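Local coordinates for pheromone cOB1/lipoprotein, YaeC family (Enterococcus faecalis, PDB 4EF1) that probably binds methionine for uptake as a lipid-anchored surface protein and is probably made from the precursor of pheromone cOB1, at residues T39-P44 / S177-D182; N65-V68 / D72-F75; V76-I81 / K219-L224; R116-L121 / G125-K130. One frame throughout, in Å; residues are numbered along the deposited sequence. Where two conformers were deposited one is given.

All four contacts lie in one two-lobed periplasmic-binding-protein chain. Contact 1 bridges the lobes at the ligand cleft, joining the segment after strand 31-37 of the six-stranded sheet to helix 177-182. Contacts 2 and 3 lie in the lobe of that sheet and adjoin in sequence, helix 61-71 being followed by strand 75-83; their centres are about 18 Å apart. Contact 4 belongs to the lobe of the five-stranded sheet, its centre about 32 Å from that of contact 3. Along the chain, contacts 2 and 4 close in turn between the segments of contact 1, and contacts 1 and 3 alternate. Contacts 1 and 4, centres about 25 Å apart, both touch selenomethionine, gathering distant segments at one pocket.

Contact 1: residues T39-P44 / S177-D182; sequences TDYVLP and SNFAVD. With MSE (selenomethionine), chain C.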
loop_
_atom_site.group_PDB
_atom_site.type_symbol
_atom_site.label_atom_id
_atom_site.label_comp_id
_atom_site.label_asym_id
_atom_site.label_seq_id
_atom_site.Cartn_x
_atom_site.Cartn_y
_atom_site.Cartn_z
ATOM N N THR A 39 10.909 3.370 -6.618
ATOM C CA THR A 39 10.481 2.008 -6.937
ATOM C C THR A 39 10.458 1.071 -5.716
ATOM O O THR A 39 10.122 -0.091 -5.867
ATOM C CB THR A 39 11.443 1.431 -8.008
ATOM O OG1 THR A 39 12.775 1.394 -7.491
ATOM C CG2 THR A 39 11.441 2.306 -9.268
ATOM N N ASP A 40 10.763 1.611 -4.524
ATOM C CA ASP A 40 10.829 0.785 -3.313
ATOM C C ASP A 40 10.119 1.443 -2.147
ATOM O O ASP A 40 9.469 2.486 -2.303
ATOM C CB ASP A 40 12.299 0.547 -2.958
ATOM C CG ASP A 40 12.937 1.781 -2.395
ATOM O OD1 ASP A 40 12.755 2.857 -2.996
ATOM O OD2 ASP A 40 13.525 1.687 -1.329
ATOM N N TYR A 41 10.219 0.823 -0.959
ATOM C CA TYR A 41 9.530 1.316 0.215
ATOM C C TYR A 41 10.468 1.849 1.309
ATOM O O TYR A 41 10.000 2.228 2.369
ATOM C CB TYR A 41 8.597 0.224 0.822
ATOM C CG TYR A 41 7.343 -0.221 0.070
ATOM C CD1 TYR A 41 6.852 0.471 -1.033
ATOM C CD2 TYR A 41 6.625 -1.357 0.507
ATOM C CE1 TYR A 41 5.705 0.054 -1.683
ATOM C CE2 TYR A 41 5.484 -1.755 -0.142
ATOM C CZ TYR A 41 5.035 -1.057 -1.238
ATOM O OH TYR A 41 3.887 -1.443 -1.891
ATOM N N VAL A 42 11.765 1.950 1.016
ATOM C CA VAL A 42 12.766 2.437 1.931
ATOM C C VAL A 42 13.192 3.852 1.535
ATOM O O VAL A 42 13.089 4.766 2.337
ATOM C CB VAL A 42 13.974 1.464 1.982
ATOM C CG1 VAL A 42 15.121 2.038 2.791
ATOM C CG2 VAL A 42 13.526 0.092 2.551
ATOM N N LEU A 43 13.621 4.026 0.287
ATOM C CA LEU A 43 14.185 5.290 -0.185
ATOM C C LEU A 43 13.293 6.538 -0.046
ATOM O O LEU A 43 13.826 7.600 0.270
ATOM C CB LEU A 43 14.757 5.175 -1.605
ATOM C CG LEU A 43 16.059 4.330 -1.760
ATOM C CD1 LEU A 43 16.489 4.346 -3.230
ATOM C CD2 LEU A 43 17.237 4.811 -0.896
ATOM N N PRO A 44 11.977 6.415 -0.245
ATOM C CA PRO A 44 11.093 7.588 -0.010
ATOM C C PRO A 44 11.113 8.133 1.416
ATOM O O PRO A 44 10.972 9.359 1.615
ATOM C CB PRO A 44 9.702 7.094 -0.377
ATOM C CG PRO A 44 9.883 5.786 -1.050
ATOM C CD PRO A 44 11.209 5.234 -0.717
ATOM N N SER A 177 -0.969 -3.466 -4.351
ATOM C CA SER A 177 -1.672 -3.008 -5.571
ATOM C C SER A 177 -0.919 -2.003 -6.412
ATOM O O SER A 177 -1.069 -2.020 -7.625
ATOM C CB SER A 177 -3.056 -2.489 -5.244
ATOM O OG SER A 177 -3.830 -3.510 -4.665
ATOM N N ASN A 178 -0.099 -1.159 -5.780
ATOM C CA ASN A 178 0.708 -0.186 -6.529
ATOM C C ASN A 178 1.597 -0.898 -7.540
ATOM O O ASN A 178 1.646 -0.530 -8.717
ATOM C CB ASN A 178 1.493 0.771 -5.596
ATOM C CG ASN A 178 2.652 0.132 -4.898
ATOM O OD1 ASN A 178 2.474 -0.562 -3.905
ATOM N ND2 ASN A 178 3.873 0.354 -5.432
ATOM N N PHE A 179 2.216 -1.986 -7.099
ATOM C CA PHE A 179 3.058 -2.795 -7.985
ATOM C C PHE A 179 2.220 -3.610 -8.992
ATOM O O PHE A 179 2.574 -3.699 -10.183
ATOM C CB PHE A 179 3.983 -3.709 -7.176
ATOM C CG PHE A 179 4.954 -2.989 -6.308
ATOM C CD1 PHE A 179 5.841 -2.080 -6.841
ATOM C CD2 PHE A 179 5.016 -3.250 -4.941
ATOM C CE1 PHE A 179 6.749 -1.417 -6.019
ATOM C CE2 PHE A 179 5.916 -2.599 -4.135
ATOM C CZ PHE A 179 6.784 -1.690 -4.667
ATOM N N ALA A 180 1.120 -4.190 -8.526
ATOM C CA ALA A 180 0.270 -5.029 -9.363
ATOM C C ALA A 180 -0.318 -4.224 -10.509
ATOM O O ALA A 180 -0.231 -4.614 -11.690
ATOM C CB ALA A 180 -0.838 -5.684 -8.529
ATOM N N VAL A 181 -0.884 -3.064 -10.162
ATOM C CA VAL A 181 -1.476 -2.164 -11.171
ATOM C C VAL A 181 -0.451 -1.681 -12.186
ATOM O O VAL A 181 -0.711 -1.694 -13.369
ATOM C CB VAL A 181 -2.226 -1.007 -10.507
ATOM C CG1 VAL A 181 -2.587 0.068 -11.538
ATOM C CG2 VAL A 181 -3.498 -1.600 -9.856
ATOM N N ASP A 182 0.736 -1.337 -11.725
ATOM C CA ASP A 182 1.789 -0.893 -12.641
ATOM C C ASP A 182 2.190 -1.997 -13.657
ATOM O O ASP A 182 2.544 -1.696 -14.783
ATOM C CB ASP A 182 2.998 -0.385 -11.847
ATOM C CG ASP A 182 3.906 0.538 -12.655
ATOM O OD1 ASP A 182 3.567 0.960 -13.776
ATOM O OD2 ASP A 182 4.970 0.852 -12.138
HETATM N N MSE C 301 0.662 1.159 -1.747
HETATM C CA MSE C 301 0.933 0.069 -0.727
HETATM C C MSE C 301 -0.350 -0.560 -0.173
HETATM O O MSE C 301 -1.303 0.167 0.146
HETATM O OXT MSE C 301 -0.413 -1.802 0.035
HETATM C CB MSE C 301 1.828 0.558 0.411
HETATM C CG MSE C 301 2.290 -0.522 1.396
HETATM SE SE MSE C 301 3.163 0.268 2.917
HETATM C CE MSE C 301 4.818 0.953 2.048
#
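In Y41 the ring carbon CG stands anti to the carbonyl carbon (chi1 -69°), whereas in N178 CG sits between the backbone N and the carbonyl carbon (chi1 73°); with these torsions the phenol and the amide approach from opposite directions and meet in the ligand cleft of a periplasmic-binding-protein fold. Y41 lies just ahead of helix 43-50, and N178 near the start of helix 177-182, so the contact spans the two lobes. Its polar core is the hydrogen bond from Y41 OH to N178 OD1, at 2.6 Å. The phenol meets the amide oxygen in the carbonyl plane, on a lone pair, and OD1 lies at the edge of the tyrosine ring. The same OD1 takes a weak bond from the amino N of selenomethionine, 3.3 Å away. Thus one amide oxygen is shared between ligand and cleft wall; Y41 backs the amine contact through N178 while its ring face touches the ligand directly.

F179 supplies the apolar part. Its ring and that of Y41 are inclined by 28°, but the centroids are 5.2 Å apart, so the offset pair barely overlaps and works through one corner: F179 CE2 lies 3.4 Å from Y41 CZ. N178 ND2 stands 3.3 Å above the centre of the F179 ring, an amide-on-face contact that sets the asparagine between phenylalanine and ligand. At that ring's edge, F179 CE1 is 3.6 Å from T39 O. The ligand's methyl lies over one face of Y41, in a CH-pi arrangement, with MSE CE 3.3 Å from Y41 CD2.

Contact 2: residues N65-V68 / D72-F75; sequences NEAV and DYDF
V68 lays its CG1 methyl against the backbone carbonyl of Y73, with CG1 3.3 Å from Y73 O. The methyl gets there because CG1 is anti to the valine's own backbone N (chi1 168°), while the other branch, CG2, lies 4.4 Å from Y73 CB. The tyrosine side chain runs across the helix end: Y73 CD2 is 3.5 Å from A67 O, and Y73 CE2 reaches the A67 methyl, CB, at 4.3 Å. A67 O approaches the ring obliquely and is also hydrogen-bonded to N71 ND2, so this carbonyl near the helix end has a polar partner as well as an aromatic neighbour.

The backbone closes the turn. V68 O is approached by two amides, D72 N at 2.9 Å and Y73 N at 3.4 Å; both bonds are weak, that from D72 N strongly bent (115°). D72 has positive phi (55°), the first departure from helical geometry, and this reversal brings Y73 against the last turn. F75 then stacks on the tyrosine: its CZ stands 3.5 Å above one face of the Y73 ring, toward the rim. Helix 43-50 packs on the same cluster through N45 and E49. Taken together, this is the C-terminal turn of helix 61-71 leading, through a residue in the left-handed region and a short loop, into strand 75-83 of the six-stranded sheet, a tight helix-to-strand connection in an alpha/beta lobe.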
loop_
_atom_site.group_PDB
_atom_site.type_symbol
_atom_site.label_atom_id
_atom_site.label_comp_id
_atom_site.label_asym_id
_atom_site.label_seq_id
_atom_site.Cartn_x
_atom_site.Cartn_y
_atom_site.Cartn_z
ATOM N N ASN A 65 4.439 3.576 11.012
ATOM C CA ASN A 65 4.805 3.412 12.453
ATOM C C ASN A 65 6.014 2.486 12.630
ATOM O O ASN A 65 6.916 2.741 13.468
ATOM C CB ASN A 65 3.627 2.875 13.276
ATOM C CG ASN A 65 2.468 3.872 13.416
ATOM O OD1 ASN A 65 2.600 5.061 13.147
ATOM N ND2 ASN A 65 1.307 3.359 13.799
ATOM N N GLU A 66 6.032 1.398 11.874
ATOM C CA GLU A 66 7.197 0.494 11.924
ATOM C C GLU A 66 8.489 1.209 11.478
ATOM O O GLU A 66 9.517 1.049 12.110
ATOM C CB GLU A 66 6.966 -0.714 11.061
ATOM C CG GLU A 66 8.196 -1.581 11.074
ATOM C CD GLU A 66 8.029 -2.764 10.237
ATOM O OE1 GLU A 66 8.081 -2.582 8.991
ATOM O OE2 GLU A 66 7.876 -3.847 10.821
ATOM N N ALA A 67 8.405 1.960 10.372
ATOM C CA ALA A 67 9.522 2.693 9.827
ATOM C C ALA A 67 10.033 3.758 10.814
ATOM O O ALA A 67 11.244 3.930 10.960
ATOM C CB ALA A 67 9.154 3.323 8.463
ATOM N N VAL A 68 9.113 4.425 11.520
ATOM C CA VAL A 68 9.450 5.458 12.485
ATOM C C VAL A 68 10.165 4.843 13.670
ATOM O O VAL A 68 11.210 5.337 14.092
ATOM C CB VAL A 68 8.218 6.283 12.919
ATOM C CG1 VAL A 68 8.533 7.166 14.141
ATOM C CG2 VAL A 68 7.711 7.142 11.772
ATOM N N ASP A 72 14.055 5.752 13.830
ATOM C CA ASP A 72 13.999 7.016 14.589
ATOM C C ASP A 72 13.649 8.205 13.700
ATOM O O ASP A 72 14.155 9.314 13.908
ATOM C CB ASP A 72 15.304 7.303 15.361
ATOM C CG ASP A 72 15.597 6.278 16.425
ATOM O OD1 ASP A 72 14.839 5.304 16.535
ATOM O OD2 ASP A 72 16.591 6.449 17.155
ATOM N N TYR A 73 12.797 7.983 12.702
ATOM C CA TYR A 73 12.406 9.087 11.829
ATOM C C TYR A 73 11.472 10.028 12.576
ATOM O O TYR A 73 10.497 9.574 13.144
ATOM C CB TYR A 73 11.658 8.591 10.601
ATOM C CG TYR A 73 12.426 7.809 9.588
ATOM C CD1 TYR A 73 13.694 8.200 9.172
ATOM C CD2 TYR A 73 11.836 6.718 8.963
ATOM C CE1 TYR A 73 14.377 7.492 8.209
ATOM C CE2 TYR A 73 12.503 6.011 7.992
ATOM C CZ TYR A 73 13.763 6.421 7.609
ATOM O OH TYR A 73 14.390 5.694 6.674
ATOM N N ASP A 74 11.748 11.329 12.519
ATOM C CA ASP A 74 10.929 12.349 13.180
ATOM C C ASP A 74 9.929 12.894 12.136
ATOM O O ASP A 74 10.067 14.008 11.630
ATOM C CB ASP A 74 11.861 13.419 13.765
ATOM C CG ASP A 74 11.137 14.480 14.573
ATOM O OD1 ASP A 74 10.052 14.186 15.115
ATOM O OD2 ASP A 74 11.683 15.619 14.662
ATOM N N PHE A 75 8.925 12.072 11.810
ATOM C CA PHE A 75 7.905 12.383 10.818
ATOM C C PHE A 75 6.509 12.454 11.431
ATOM O O PHE A 75 6.290 12.033 12.563
ATOM C CB PHE A 75 7.815 11.274 9.771
ATOM C CG PHE A 75 9.067 11.006 8.980
ATOM C CD1 PHE A 75 10.123 11.929 8.871
ATOM C CD2 PHE A 75 9.137 9.832 8.239
ATOM C CE1 PHE A 75 11.243 11.638 8.094
ATOM C CE2 PHE A 75 10.268 9.536 7.482
ATOM C CZ PHE A 75 11.310 10.442 7.395
#

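Contact 3: residues V76-I81 / K219-L224; sequences VNAGAI and KLVKVL
Strand 76-81 and helix 219-224 run almost parallel, their N-to-C directions differing by 15° and their axes approaching to 8.9 Å, a distance suited to a helix lying on the face of a sheet. The backbones draw together at one end, where the CA atoms of I81 and L224 are 6.7 Å apart. The strand is irregular in its middle: G79 has phi 143°, a conformation that calls for glycine, and A78 and G79 both bond to I205, consistent with a beta bulge. At this kink N77 forms an Asx turn, its OD1 accepting from G79 N at 2.8 Å from above the carbonyl plane.

The packing itself is apolar. V221 holds CG1 anti to its backbone N (chi1 174°), which turns both methyls to the strand: CG2 sits 3.6 Å from A78 O, and CG1 meets I81 CD1 at 4.0 Å. The ethyl arm of I81 crosses the valine obliquely, whereas I81 and L224 meet at about a right angle, with I81 CG2 3.9 Å from L224 CB and the leucine's CD1 near the isoleucine's CD1. One water donates to I81 O at 3.0 Å and to L224 O at 2.7 Å, and so bridges the strand and helix main chains.

Around this pair, strand 203-208 lies beside strand 75-83, and its I205 touches A78 and I81. Helix 215-225 reaches strand 4-10 of the same sheet through L220, while V223 and L224 pack against helix 12-28.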
loop_
_atom_site.group_PDB
_atom_site.type_symbol
_atom_site.label_atom_id
_atom_site.label_comp_id
_atom_site.label_asym_id
_atom_site.label_seq_id
_atom_site.Cartn_x
_atom_site.Cartn_y
_atom_site.Cartn_z
ATOM N N VAL A 76 5.567 12.974 10.653
ATOM C CA VAL A 76 4.153 13.018 11.025
ATOM C C VAL A 76 3.267 12.632 9.818
ATOM O O VAL A 76 3.630 12.730 8.676
ATOM C CB VAL A 76 3.699 14.400 11.617
ATOM C CG1 VAL A 76 4.354 14.689 12.937
ATOM C CG2 VAL A 76 3.955 15.539 10.631
ATOM N N ASN A 77 2.095 12.130 10.135
ATOM C CA ASN A 77 1.075 11.787 9.164
ATOM C C ASN A 77 0.240 13.017 8.838
ATOM O O ASN A 77 -0.539 13.484 9.683
ATOM C CB ASN A 77 0.214 10.683 9.774
ATOM C CG ASN A 77 -0.946 10.283 8.926
ATOM O OD1 ASN A 77 -1.155 10.759 7.782
ATOM N ND2 ASN A 77 -1.713 9.351 9.473
ATOM N N ALA A 78 0.367 13.505 7.603
ATOM C CA ALA A 78 -0.415 14.664 7.140
ATOM C C ALA A 78 -1.840 14.331 6.661
ATOM O O ALA A 78 -2.613 15.244 6.359
ATOM C CB ALA A 78 0.332 15.389 6.041
ATOM N N GLY A 79 -2.170 13.058 6.488
ATOM C CA GLY A 79 -3.550 12.669 6.184
ATOM C C GLY A 79 -3.628 11.510 5.206
ATOM O O GLY A 79 -2.835 11.410 4.296
ATOM N N ALA A 80 -4.616 10.639 5.410
ATOM C CA ALA A 80 -4.869 9.506 4.514
ATOM C C ALA A 80 -5.527 10.025 3.234
ATOM O O ALA A 80 -6.445 10.878 3.285
ATOM C CB ALA A 80 -5.791 8.513 5.172
ATOM N N ILE A 81 -5.138 9.436 2.121
ATOM C CA ILE A 81 -5.654 9.813 0.802
ATOM C C ILE A 81 -6.443 8.696 0.102
ATOM O O ILE A 81 -7.484 8.942 -0.488
ATOM C CB ILE A 81 -4.528 10.258 -0.090
ATOM C CG1 ILE A 81 -3.700 11.357 0.549
ATOM C CG2 ILE A 81 -5.071 10.722 -1.448
ATOM C CD1 ILE A 81 -4.427 12.617 0.980
ATOM N N LYS A 219 -2.933 22.189 1.587
ATOM C CA LYS A 219 -3.586 22.474 0.288
ATOM C C LYS A 219 -3.593 21.219 -0.581
ATOM O O LYS A 219 -4.603 20.896 -1.210
ATOM C CB LYS A 219 -2.864 23.625 -0.444
ATOM C CG LYS A 219 -3.234 25.021 0.046
ATOM C CD LYS A 219 -2.343 26.066 -0.597
ATOM C CE LYS A 219 -2.620 27.414 -0.012
ATOM N NZ LYS A 219 -1.832 28.393 -0.805
ATOM N N LEU A 220 -2.454 20.525 -0.595
ATOM C CA LEU A 220 -2.298 19.270 -1.320
ATOM C C LEU A 220 -3.235 18.217 -0.836
ATOM O O LEU A 220 -3.899 17.597 -1.630
ATOM C CB LEU A 220 -0.872 18.722 -1.233
ATOM C CG LEU A 220 -0.591 17.356 -1.894
ATOM C CD1 LEU A 220 -0.908 17.335 -3.386
ATOM C CD2 LEU A 220 0.868 17.071 -1.637
ATOM N N VAL A 221 -3.284 17.999 0.472
ATOM C CA VAL A 221 -4.210 17.006 1.027
ATOM C C VAL A 221 -5.661 17.299 0.663
ATOM O O VAL A 221 -6.403 16.385 0.356
ATOM C CB VAL A 221 -4.041 16.839 2.577
ATOM C CG1 VAL A 221 -5.109 15.899 3.154
ATOM C CG2 VAL A 221 -2.648 16.324 2.889
ATOM N N LYS A 222 -6.068 18.572 0.733
ATOM C CA LYS A 222 -7.438 18.945 0.456
ATOM C C LYS A 222 -7.745 18.682 -1.026
ATOM O O LYS A 222 -8.817 18.170 -1.330
ATOM C CB LYS A 222 -7.732 20.412 0.780
ATOM C CG LYS A 222 -9.216 20.798 0.591
ATOM C CD LYS A 222 -9.439 22.270 0.878
ATOM C CE LYS A 222 -10.879 22.691 0.781
ATOM N NZ LYS A 222 -11.097 24.110 1.160
ATOM N N VAL A 223 -6.801 19.029 -1.915
ATOM C CA VAL A 223 -7.018 18.859 -3.387
ATOM C C VAL A 223 -7.093 17.369 -3.692
ATOM O O VAL A 223 -8.029 16.906 -4.385
ATOM C CB VAL A 223 -5.930 19.565 -4.211
ATOM C CG1 VAL A 223 -5.945 19.068 -5.649
ATOM C CG2 VAL A 223 -6.081 21.067 -4.118
ATOM N N LEU A 224 -6.210 16.585 -3.082
ATOM C CA LEU A 224 -6.228 15.132 -3.243
ATOM C C LEU A 224 -7.519 14.440 -2.758
ATOM O O LEU A 224 -7.902 13.402 -3.312
ATOM C CB LEU A 224 -5.015 14.492 -2.582
ATOM C CG LEU A 224 -3.668 14.686 -3.231
ATOM C CD1 LEU A 224 -2.602 14.143 -2.291
ATOM C CD2 LEU A 224 -3.639 14.037 -4.631
HETATM O O HOH W 1 -8.742 11.095 -2.176
#

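Contact 4: residues R116-L121 / G125-K130; sequences RVLTIL and GLITLK. With MSE (selenomethionine), chain C.
L121 O receives the backbone amide of L126 in a 2.9 Å bond from L126 N that is fairly straight (N-H...O 154°), although the donor is tilted from the carbonyl plane. This bond forms where helix 114-123 ends: G125 has positive phi and completes a Schellman motif, which turns the chain sharply into strand 127-129.

Behind the turn, side chains close a small apolar core. L121 CB lies 3.7 Å from I127 CG1, and L121 CD2 touches L126 CD1 at 4.1 Å. I127 keeps CG1 between its backbone N and carbonyl carbon (chi1 68°), and this torsion, with the arm extended beyond it, places CD1 against the helix, 3.5 Å from L118 CD2. That pair is tighter than a usual carbon contact, and the same methyl lies 3.4 Å from L118 O. L118 also reaches along the strand, its CD1 being 4.3 Å from L129 CD2.

At the other end of the segment R116 points to the ligand pocket. Its NH1 donates to the carboxylate of selenomethionine at 2.9 Å (NH1 to OXT), with that oxygen at the guanidinium edge. Salt bridges to E195 and D113 hold the same group, probably fixing its rotation.

Helix 114-123 lies between two sheets: L118 touches I143 of strand 143-146, the partner of 127-129, while V117 and I120 rest on L88 and L174 of the five-stranded sheet.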
loop_
_atom_site.group_PDB
_atom_site.type_symbol
_atom_site.label_atom_id
_atom_site.label_comp_id
_atom_site.label_asym_id
_atom_site.label_seq_id
_atom_site.Cartn_x
_atom_site.Cartn_y
_atom_site.Cartn_z
ATOM N N ARG A 116 -2.754 -8.728 6.600
ATOM C CA ARG A 116 -3.624 -8.626 5.443
ATOM C C ARG A 116 -3.801 -9.976 4.723
ATOM O O ARG A 116 -4.905 -10.320 4.352
ATOM C CB ARG A 116 -3.085 -7.570 4.493
ATOM C CG ARG A 116 -2.839 -6.194 5.125
ATOM C CD ARG A 116 -2.294 -5.150 4.192
ATOM N NE ARG A 116 -3.289 -4.522 3.313
ATOM C CZ ARG A 116 -2.989 -3.622 2.386
ATOM N NH1 ARG A 116 -1.737 -3.165 2.264
ATOM N NH2 ARG A 116 -3.947 -3.106 1.642
ATOM N N VAL A 117 -2.722 -10.721 4.505
ATOM C CA VAL A 117 -2.840 -12.069 3.941
ATOM C C VAL A 117 -3.557 -12.979 4.947
ATOM O O VAL A 117 -4.381 -13.814 4.555
ATOM C CB VAL A 117 -1.484 -12.674 3.503
ATOM C CG1 VAL A 117 -0.682 -13.118 4.733
ATOM C CG2 VAL A 117 -1.715 -13.851 2.536
ATOM N N LEU A 118 -3.268 -12.799 6.251
ATOM C CA LEU A 118 -3.941 -13.560 7.290
ATOM C C LEU A 118 -5.475 -13.282 7.299
ATOM O O LEU A 118 -6.245 -14.239 7.415
ATOM C CB LEU A 118 -3.310 -13.294 8.672
ATOM C CG LEU A 118 -1.877 -13.813 8.896
ATOM C CD1 LEU A 118 -1.379 -13.518 10.299
ATOM C CD2 LEU A 118 -1.796 -15.306 8.658
ATOM N N THR A 119 -5.899 -12.001 7.152
ATOM C CA THR A 119 -7.331 -11.665 7.103
ATOM C C THR A 119 -7.958 -12.239 5.817
ATOM O O THR A 119 -9.100 -12.695 5.824
ATOM C CB THR A 119 -7.665 -10.143 7.139
ATOM O OG1 THR A 119 -7.290 -9.495 5.912
ATOM C CG2 THR A 119 -7.050 -9.439 8.358
ATOM N N ILE A 120 -7.223 -12.212 4.716
ATOM C CA ILE A 120 -7.761 -12.786 3.456
ATOM C C ILE A 120 -8.045 -14.313 3.663
ATOM O O ILE A 120 -9.126 -14.786 3.396
ATOM C CB ILE A 120 -6.838 -12.533 2.258
ATOM C CG1 ILE A 120 -6.862 -11.053 1.858
ATOM C CG2 ILE A 120 -7.190 -13.471 1.074
ATOM C CD1 ILE A 120 -5.733 -10.659 0.934
ATOM N N LEU A 121 -7.056 -15.041 4.191
ATOM C CA LEU A 121 -7.186 -16.472 4.396
ATOM C C LEU A 121 -8.283 -16.811 5.468
ATOM O O LEU A 121 -9.025 -17.791 5.303
ATOM C CB LEU A 121 -5.827 -17.106 4.741
ATOM C CG LEU A 121 -4.793 -16.995 3.608
ATOM C CD1 LEU A 121 -3.411 -17.364 4.110
ATOM C CD2 LEU A 121 -5.212 -17.769 2.344
ATOM N N GLY A 125 -12.045 -18.756 5.120
ATOM C CA GLY A 125 -12.296 -19.911 5.954
ATOM C C GLY A 125 -11.163 -20.924 5.995
ATOM O O GLY A 125 -11.364 -22.034 6.480
ATOM N N LEU A 126 -9.967 -20.532 5.563
ATOM C CA LEU A 126 -8.773 -21.460 5.525
ATOM C C LEU A 126 -7.899 -21.414 6.759
ATOM O O LEU A 126 -7.170 -22.354 7.003
ATOM C CB LEU A 126 -7.896 -21.167 4.323
ATOM C CG LEU A 126 -8.579 -21.451 2.964
ATOM C CD1 LEU A 126 -7.651 -21.035 1.843
ATOM C CD2 LEU A 126 -8.963 -22.932 2.899
ATOM N N ILE A 127 -7.920 -20.308 7.492
ATOM C CA ILE A 127 -7.202 -20.222 8.760
ATOM C C ILE A 127 -8.018 -19.497 9.841
ATOM O O ILE A 127 -8.946 -18.763 9.546
ATOM C CB ILE A 127 -5.839 -19.487 8.649
ATOM C CG1 ILE A 127 -6.021 -17.982 8.351
ATOM C CG2 ILE A 127 -4.843 -20.220 7.703
ATOM C CD1 ILE A 127 -4.775 -17.134 8.484
ATOM N N THR A 128 -7.652 -19.735 11.097
ATOM C CA THR A 128 -8.117 -18.921 12.216
ATOM C C THR A 128 -6.864 -18.460 12.990
ATOM O O THR A 128 -5.804 -19.071 12.852
ATOM C CB THR A 128 -9.062 -19.687 13.131
ATOM O OG1 THR A 128 -8.348 -20.717 13.822
ATOM C CG2 THR A 128 -10.229 -20.250 12.331
ATOM N N LEU A 129 -6.983 -17.382 13.759
ATOM C CA LEU A 129 -5.881 -16.888 14.606
ATOM C C LEU A 129 -6.155 -17.324 16.028
ATOM O O LEU A 129 -7.314 -17.545 16.395
ATOM C CB LEU A 129 -5.749 -15.363 14.485
ATOM C CG LEU A 129 -5.513 -14.894 13.055
ATOM C CD1 LEU A 129 -5.231 -13.389 12.922
ATOM C CD2 LEU A 129 -4.378 -15.690 12.424
ATOM N N LYS A 130 -5.099 -17.503 16.824
ATOM C CA LYS A 130 -5.251 -17.977 18.212
ATOM C C LYS A 130 -6.097 -17.016 19.039
ATOM O O LYS A 130 -6.106 -15.819 18.764
ATOM C CB LYS A 130 -3.891 -18.144 18.915
ATOM C CG LYS A 130 -3.057 -19.322 18.465
ATOM C CD LYS A 130 -1.645 -19.265 19.032
ATOM C CE LYS A 130 -0.721 -20.227 18.318
ATOM N NZ LYS A 130 0.702 -19.947 18.640
HETATM N N MSE C 301 0.662 1.159 -1.747
HETATM C CA MSE C 301 0.933 0.069 -0.727
HETATM C C MSE C 301 -0.350 -0.560 -0.173
HETATM O O MSE C 301 -1.303 0.167 0.146
HETATM O OXT MSE C 301 -0.413 -1.802 0.035
HETATM C CB MSE C 301 1.828 0.558 0.411
HETATM C CG MSE C 301 2.290 -0.522 1.396
HETATM SE SE MSE C 301 3.163 0.268 2.917
HETATM C CE MSE C 301 4.818 0.953 2.048
#